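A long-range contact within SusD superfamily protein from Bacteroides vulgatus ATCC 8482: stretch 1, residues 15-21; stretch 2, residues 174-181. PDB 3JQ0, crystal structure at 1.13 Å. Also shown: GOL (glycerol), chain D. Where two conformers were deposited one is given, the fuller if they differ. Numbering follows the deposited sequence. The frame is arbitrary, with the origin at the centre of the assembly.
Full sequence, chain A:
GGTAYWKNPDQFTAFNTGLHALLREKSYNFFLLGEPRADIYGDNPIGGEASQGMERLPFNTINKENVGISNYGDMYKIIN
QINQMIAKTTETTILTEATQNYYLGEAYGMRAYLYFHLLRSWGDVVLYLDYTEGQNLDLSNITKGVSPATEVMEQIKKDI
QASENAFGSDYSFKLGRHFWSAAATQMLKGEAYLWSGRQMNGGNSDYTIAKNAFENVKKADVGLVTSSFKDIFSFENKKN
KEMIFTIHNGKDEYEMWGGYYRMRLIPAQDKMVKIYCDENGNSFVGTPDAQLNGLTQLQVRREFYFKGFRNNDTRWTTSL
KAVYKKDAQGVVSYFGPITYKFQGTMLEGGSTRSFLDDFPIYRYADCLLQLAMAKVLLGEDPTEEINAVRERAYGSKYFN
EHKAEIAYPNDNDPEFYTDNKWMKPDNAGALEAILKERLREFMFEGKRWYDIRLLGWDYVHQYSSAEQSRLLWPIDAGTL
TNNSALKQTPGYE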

ATOM      1  N   PHE A  15     -23.619  -4.993 -10.172  1.00 12.00           N
ATOM      2  CA  PHE A  15     -23.489  -4.443  -8.812  1.00 12.21           C
ATOM      3  C   PHE A  15     -22.108  -4.776  -8.216  1.00 10.34           C
ATOM      4  O   PHE A  15     -21.469  -3.914  -7.617  1.00 11.38           O
ATOM      5  CB  PHE A  15     -24.623  -4.945  -7.903  1.00 13.04           C
ATOM      6  CG  PHE A  15     -24.853  -4.083  -6.703  1.00 13.07           C
ATOM      7  CD1 PHE A  15     -24.161  -4.266  -5.522  1.00 12.41           C
ATOM      8  CD2 PHE A  15     -25.739  -3.023  -6.781  1.00 15.05           C
ATOM      9  CE1 PHE A  15     -24.371  -3.482  -4.460  1.00 12.61           C
ATOM     10  CE2 PHE A  15     -25.986  -2.239  -5.703  1.00 15.08           C
ATOM     11  CZ  PHE A  15     -25.294  -2.475  -4.515  1.00 14.51           C
ATOM     12  N   ASN A  16     -21.664  -6.004  -8.437  1.00 10.66           N
ATOM     13  CA  ASN A  16     -20.343  -6.415  -7.983  1.00 10.32           C
ATOM     14  C   ASN A  16     -19.241  -5.571  -8.627  1.00 10.00           C
ATOM     15  O   ASN A  16     -18.259  -5.152  -7.994  1.00 10.13           O
ATOM     16  CB  ASN A  16     -20.111  -7.904  -8.276  1.00 10.26           C
ATOM     17  CG  ASN A  16     -18.846  -8.425  -7.655  1.00  9.51           C
ATOM     18  OD1 ASN A  16     -18.574  -8.178  -6.460  1.00 10.73           O
ATOM     19  ND2 ASN A  16     -18.075  -9.191  -8.433  1.00 11.10           N
ATOM     20  N   THR A  17     -19.406  -5.314  -9.930  1.00 10.37           N
ATOM     21  CA  THR A  17     -18.468  -4.495 -10.653  1.00 11.00           C
ATOM     22  C   THR A  17     -18.460  -3.079 -10.033  1.00 10.72           C
ATOM     23  O   THR A  17     -17.399  -2.468  -9.834  1.00 11.24           O
ATOM     24  CB  THR A  17     -18.814  -4.493 -12.163  1.00 12.00           C
ATOM     25  OG1 THR A  17     -18.705  -5.840 -12.614  1.00 14.25           O
ATOM     26  CG2 THR A  17     -17.879  -3.595 -12.954  1.00 14.37           C
ATOM     27  N   GLY A  18     -19.650  -2.573  -9.703  1.00 10.93           N
ATOM     28  CA  GLY A  18     -19.759  -1.294  -9.053  1.00 10.89           C
ATOM     29  C   GLY A  18     -19.082  -1.243  -7.682  1.00  9.60           C
ATOM     30  O   GLY A  18     -18.462  -0.205  -7.337  1.00 10.34           O
ATOM     31  N   LEU A  19     -19.187  -2.311  -6.896  1.00  9.41           N
ATOM     32  CA  LEU A  19     -18.500  -2.356  -5.585  1.00  8.93           C
ATOM     33  C   LEU A  19     -17.003  -2.203  -5.793  1.00  8.00           C
ATOM     34  O   LEU A  19     -16.310  -1.481  -5.064  1.00  8.86           O
ATOM     35  CB  LEU A  19     -18.769  -3.651  -4.855  1.00  9.42           C
ATOM     36  CG  LEU A  19     -20.207  -3.848  -4.417  1.00 10.84           C
ATOM     37  CD1 LEU A  19     -20.326  -5.217  -3.699  1.00 12.03           C
ATOM     38  CD2 LEU A  19     -20.708  -2.717  -3.543  1.00 12.54           C
ATOM     39  N   HIS A  20     -16.470  -2.928  -6.753  1.00  9.11           N
ATOM     40  CA  HIS A  20     -15.048  -2.866  -7.058  1.00  9.21           C
ATOM     41  C   HIS A  20     -14.633  -1.479  -7.565  1.00  8.65           C
ATOM     42  O   HIS A  20     -13.558  -0.978  -7.223  1.00  8.92           O
ATOM     43  CB  HIS A  20     -14.640  -4.004  -7.994  1.00  8.66           C
ATOM     44  CG  HIS A  20     -14.589  -5.352  -7.323  1.00  8.22           C
ATOM     45  ND1 HIS A  20     -15.702  -6.133  -7.056  1.00  8.17           N
ATOM     46  CD2 HIS A  20     -13.514  -6.065  -6.880  1.00  9.04           C
ATOM     47  CE1 HIS A  20     -15.274  -7.264  -6.498  1.00  8.57           C
ATOM     48  NE2 HIS A  20     -13.964  -7.237  -6.330  1.00  9.44           N
ATOM     49  N   ALA A  21     -15.495  -0.817  -8.327  1.00  9.22           N
ATOM     50  CA  ALA A  21     -15.240   0.557  -8.756  1.00  8.84           C
ATOM     51  C   ALA A  21     -15.258   1.512  -7.582  1.00  8.35           C
ATOM     52  O   ALA A  21     -14.423   2.430  -7.506  1.00  7.83           O
ATOM     53  CB  ALA A  21     -16.256   0.979  -9.851  1.00 10.03           C
ATOM     54  N   LYS A 174     -11.463 -16.298 -10.325  1.00 14.30           N
ATOM     55  CA  LYS A 174     -12.620 -16.520 -11.179  1.00 15.60           C
ATOM     56  C   LYS A 174     -13.023 -15.273 -11.934  1.00 14.37           C
ATOM     57  O   LYS A 174     -13.454 -15.368 -13.069  1.00 16.75           O
ATOM     58  CB  LYS A 174     -13.812 -17.024 -10.359  1.00 16.46           C
ATOM     59  CG  LYS A 174     -15.092 -17.294 -11.157  1.00 21.75           C
ATOM     60  CD  LYS A 174     -16.191 -17.691 -10.146  1.00 27.59           C
ATOM     61  CE  LYS A 174     -17.559 -17.974 -10.739  1.00 32.47           C
ATOM     62  NZ  LYS A 174     -18.527 -16.881 -10.382  1.00 36.00           N
ATOM     63  N   LEU A 175     -12.884 -14.105 -11.301  1.00 13.44           N
ATOM     64  CA  LEU A 175     -13.228 -12.841 -11.922  1.00 12.78           C
ATOM     65  C   LEU A 175     -11.982 -11.976 -12.184  1.00 13.38           C
ATOM     66  O   LEU A 175     -12.094 -10.767 -12.422  1.00 15.44           O
ATOM     67  CB  LEU A 175     -14.222 -12.104 -11.075  1.00 12.89           C
ATOM     68  CG  LEU A 175     -15.569 -12.810 -10.920  1.00 13.21           C
ATOM     69  CD1 LEU A 175     -16.477 -12.052 -10.008  1.00 13.78           C
ATOM     70  CD2 LEU A 175     -16.290 -13.004 -12.274  1.00 14.85           C
ATOM     71  N   GLY A 176     -10.819 -12.619 -12.151  1.00 12.14           N
ATOM     72  CA  GLY A 176      -9.543 -11.942 -12.403  1.00 12.01           C
ATOM     73  C   GLY A 176      -8.871 -11.421 -11.135  1.00 10.68           C
ATOM     74  O   GLY A 176      -9.496 -11.299 -10.080  1.00 10.44           O
ATOM     75  N   ARG A 177      -7.597 -11.074 -11.290  1.00  9.62           N
ATOM     76  CA  ARG A 177      -6.803 -10.571 -10.164  1.00  8.41           C
ATOM     77  C   ARG A 177      -7.176  -9.158  -9.785  1.00  9.04           C
ATOM     78  O   ARG A 177      -6.726  -8.692  -8.743  1.00  9.71           O
ATOM     79  CB  ARG A 177      -5.319 -10.665 -10.500  1.00  9.05           C
ATOM     80  CG  ARG A 177      -4.843 -12.080 -10.706  1.00  9.79           C
ATOM     81  CD  ARG A 177      -3.523 -12.143 -11.507  1.00  9.94           C
ATOM     82  NE  ARG A 177      -3.248 -13.517 -11.907  1.00 11.50           N
ATOM     83  CZ  ARG A 177      -2.549 -14.395 -11.215  1.00 10.73           C
ATOM     84  NH1 ARG A 177      -1.900 -14.062 -10.122  1.00  9.29           N
ATOM     85  NH2 ARG A 177      -2.413 -15.628 -11.681  1.00 12.72           N
ATOM     86  N   HIS A 178      -7.970  -8.480 -10.612  1.00  9.47           N
ATOM     87  CA  HIS A 178      -8.454  -7.159 -10.248  0.57  7.89           C
ATOM     88  C   HIS A 178      -9.807  -7.194  -9.539  1.00  8.20           C
ATOM     89  O   HIS A 178     -10.348  -6.152  -9.225  1.00  9.30           O
ATOM     90  CB  HIS A 178      -8.478  -6.291 -11.493  0.57  7.49           C
ATOM     91  CG  HIS A 178      -9.411  -6.812 -12.533  0.57  7.75           C
ATOM     92  ND1 HIS A 178      -9.360  -8.119 -12.962  0.57  9.13           N
ATOM     93  CD2 HIS A 178     -10.419  -6.221 -13.194  0.57  8.33           C
ATOM     94  CE1 HIS A 178     -10.311  -8.308 -13.850  0.57  9.50           C
ATOM     95  NE2 HIS A 178     -10.944  -7.167 -14.024  0.57 10.04           N
ATOM     96  N   PHE A 179     -10.308  -8.400  -9.249  1.00  7.81           N
ATOM     97  CA  PHE A 179     -11.485  -8.602  -8.424  1.00  8.12           C
ATOM     98  C   PHE A 179     -11.045  -9.373  -7.190  1.00  7.63           C
ATOM     99  O   PHE A 179     -10.083 -10.134  -7.212  1.00  8.55           O
ATOM    100  CB  PHE A 179     -12.603  -9.355  -9.183  1.00  9.09           C
ATOM    101  CG  PHE A 179     -13.450  -8.446 -10.047  1.00 10.53           C
ATOM    102  CD1 PHE A 179     -12.929  -7.766 -11.149  1.00 14.74           C
ATOM    103  CD2 PHE A 179     -14.777  -8.241  -9.744  1.00 10.74           C
ATOM    104  CE1 PHE A 179     -13.742  -6.935 -11.914  1.00 16.39           C
ATOM    105  CE2 PHE A 179     -15.567  -7.399 -10.504  1.00 11.80           C
ATOM    106  CZ  PHE A 179     -15.057  -6.727 -11.551  1.00 13.68           C
ATOM    107  N   TRP A 180     -11.789  -9.206  -6.090  1.00  7.80           N
ATOM    108  CA  TRP A 180     -11.458  -9.884  -4.864  1.00  7.87           C
ATOM    109  C   TRP A 180     -11.543 -11.406  -5.048  1.00  7.81           C
ATOM    110  O   TRP A 180     -12.334 -11.900  -5.841  1.00  8.45           O
ATOM    111  CB  TRP A 180     -12.353  -9.388  -3.707  1.00  8.28           C
ATOM    112  CG  TRP A 180     -11.827  -9.702  -2.337  1.00  7.40           C
ATOM    113  CD1 TRP A 180     -12.048 -10.843  -1.596  1.00  7.72           C
ATOM    114  CD2 TRP A 180     -10.970  -8.866  -1.556  1.00  7.85           C
ATOM    115  NE1 TRP A 180     -11.398 -10.730  -0.396  1.00  8.06           N
ATOM    116  CE2 TRP A 180     -10.714  -9.556  -0.336  1.00  7.33           C
ATOM    117  CE3 TRP A 180     -10.427  -7.596  -1.742  1.00  8.04           C
ATOM    118  CZ2 TRP A 180      -9.904  -9.045   0.658  1.00  8.24           C
ATOM    119  CZ3 TRP A 180      -9.608  -7.070  -0.738  1.00  8.81           C
ATOM    120  CH2 TRP A 180      -9.370  -7.792   0.450  1.00  8.39           C
ATOM    121  N   SER A 181     -10.738 -12.153  -4.303  1.00  8.22           N
ATOM    122  CA  SER A 181     -10.594 -13.613  -4.495  1.00  7.99           C
ATOM    123  C   SER A 181     -10.235 -14.255  -3.160  1.00  8.49           C
ATOM    124  O   SER A 181      -9.936 -13.572  -2.153  1.00  8.46           O
ATOM    125  CB  SER A 181      -9.490 -13.904  -5.509  1.00  8.83           C
ATOM    126  OG  SER A 181      -8.223 -13.562  -4.973  1.00  9.88           O
TER
HETATM  127  C1  GOL D   3     -10.806  -2.711  -9.432  1.00 22.67           C
HETATM  128  O1  GOL D   3      -9.927  -3.580 -10.023  1.00 14.24           O
HETATM  129  C2  GOL D   3     -11.623  -2.011 -10.483  1.00 24.49           C
HETATM  130  O2  GOL D   3     -12.647  -1.230  -9.955  1.00 30.43           O
HETATM  131  C3  GOL D   3     -12.287  -2.956 -11.475  1.00 29.64           C
HETATM  132  O3  GOL D   3     -12.506  -4.256 -10.974  1.00 32.57           O

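Contact between a helical segment (residues 15-21) and an irregular loop (residues 174-181) of a SusD superfamily protein, at least 158 residues apart in sequence wherever they touch. The loop meets the helix along the side that carries N16, T17 and H20; the CA atoms of H20 and F179 are the nearest CA pair, 6.9 Å apart, and the two stretches together bury 254 Å². K174 stays out of reach, its NZ hydrogen-bonded elsewhere in the structure. L175 points toward the helix and makes the first touch, its CD1 methyl lying 3.6 Å from N16 ND2. This is van der Waals packing: the amide nitrogen has its hydrogen bond elsewhere in the structure.

G176 then opens a type I beta turn that closes with a hydrogen bond from F179 N to G176 O (3.1 Å). Its phi/psi of 92/166 would jam a side chain against the preceding carbonyl, and an ideal CB would also come within 2.6 Å of H178 CE1, so the position calls for glycine. H178 approaches mainly through its backbone: its O lies 3.9 Å from H20 CD2 and accepts a 2.7 Å hydrogen bond from O1 of a glycerol, probably from the crystallisation liquor. The same glycerol gives a weak hydrogen bond from O2 to H20 O (2.9 Å), so it links the backbones of both stretches.

F179 supplies the largest share of the loop's contact, 80 Å². Although its CA-to-CB bond points sideways, chi1 of -83° and chi2 of 65° place the ring against H20, with F179 CD2 3.4 Å from H20 CE1. F179 CD2 lies over one face of the imidazole and H20 CG over one face of the phenyl ring, but the planes are inclined by 33°, with ring centroids 4.2 Å apart, so the pairing is oblique. The phenyl edge meets the polar side chains of N16 and T17, four and three residues before H20: F179 CD2 is 3.7 Å from N16 ND2, and F179 CZ is 3.9 Å from T17 OG1.

W180 provides the polar anchor. Its backbone N donates to H20 NE2 at 2.9 Å and 171°, nearly linear and close to the imidazole plane, where the nitrogen lone pair lies. H20 ND1 in turn donates to N16 O (2.9 Å, 164°), so the ring is protonated at ND1, accepts at NE2, and is held at both nitrogens. The end of the W180 side chain leads away from the helix, and S181, beyond contact, caps the start of the next helix.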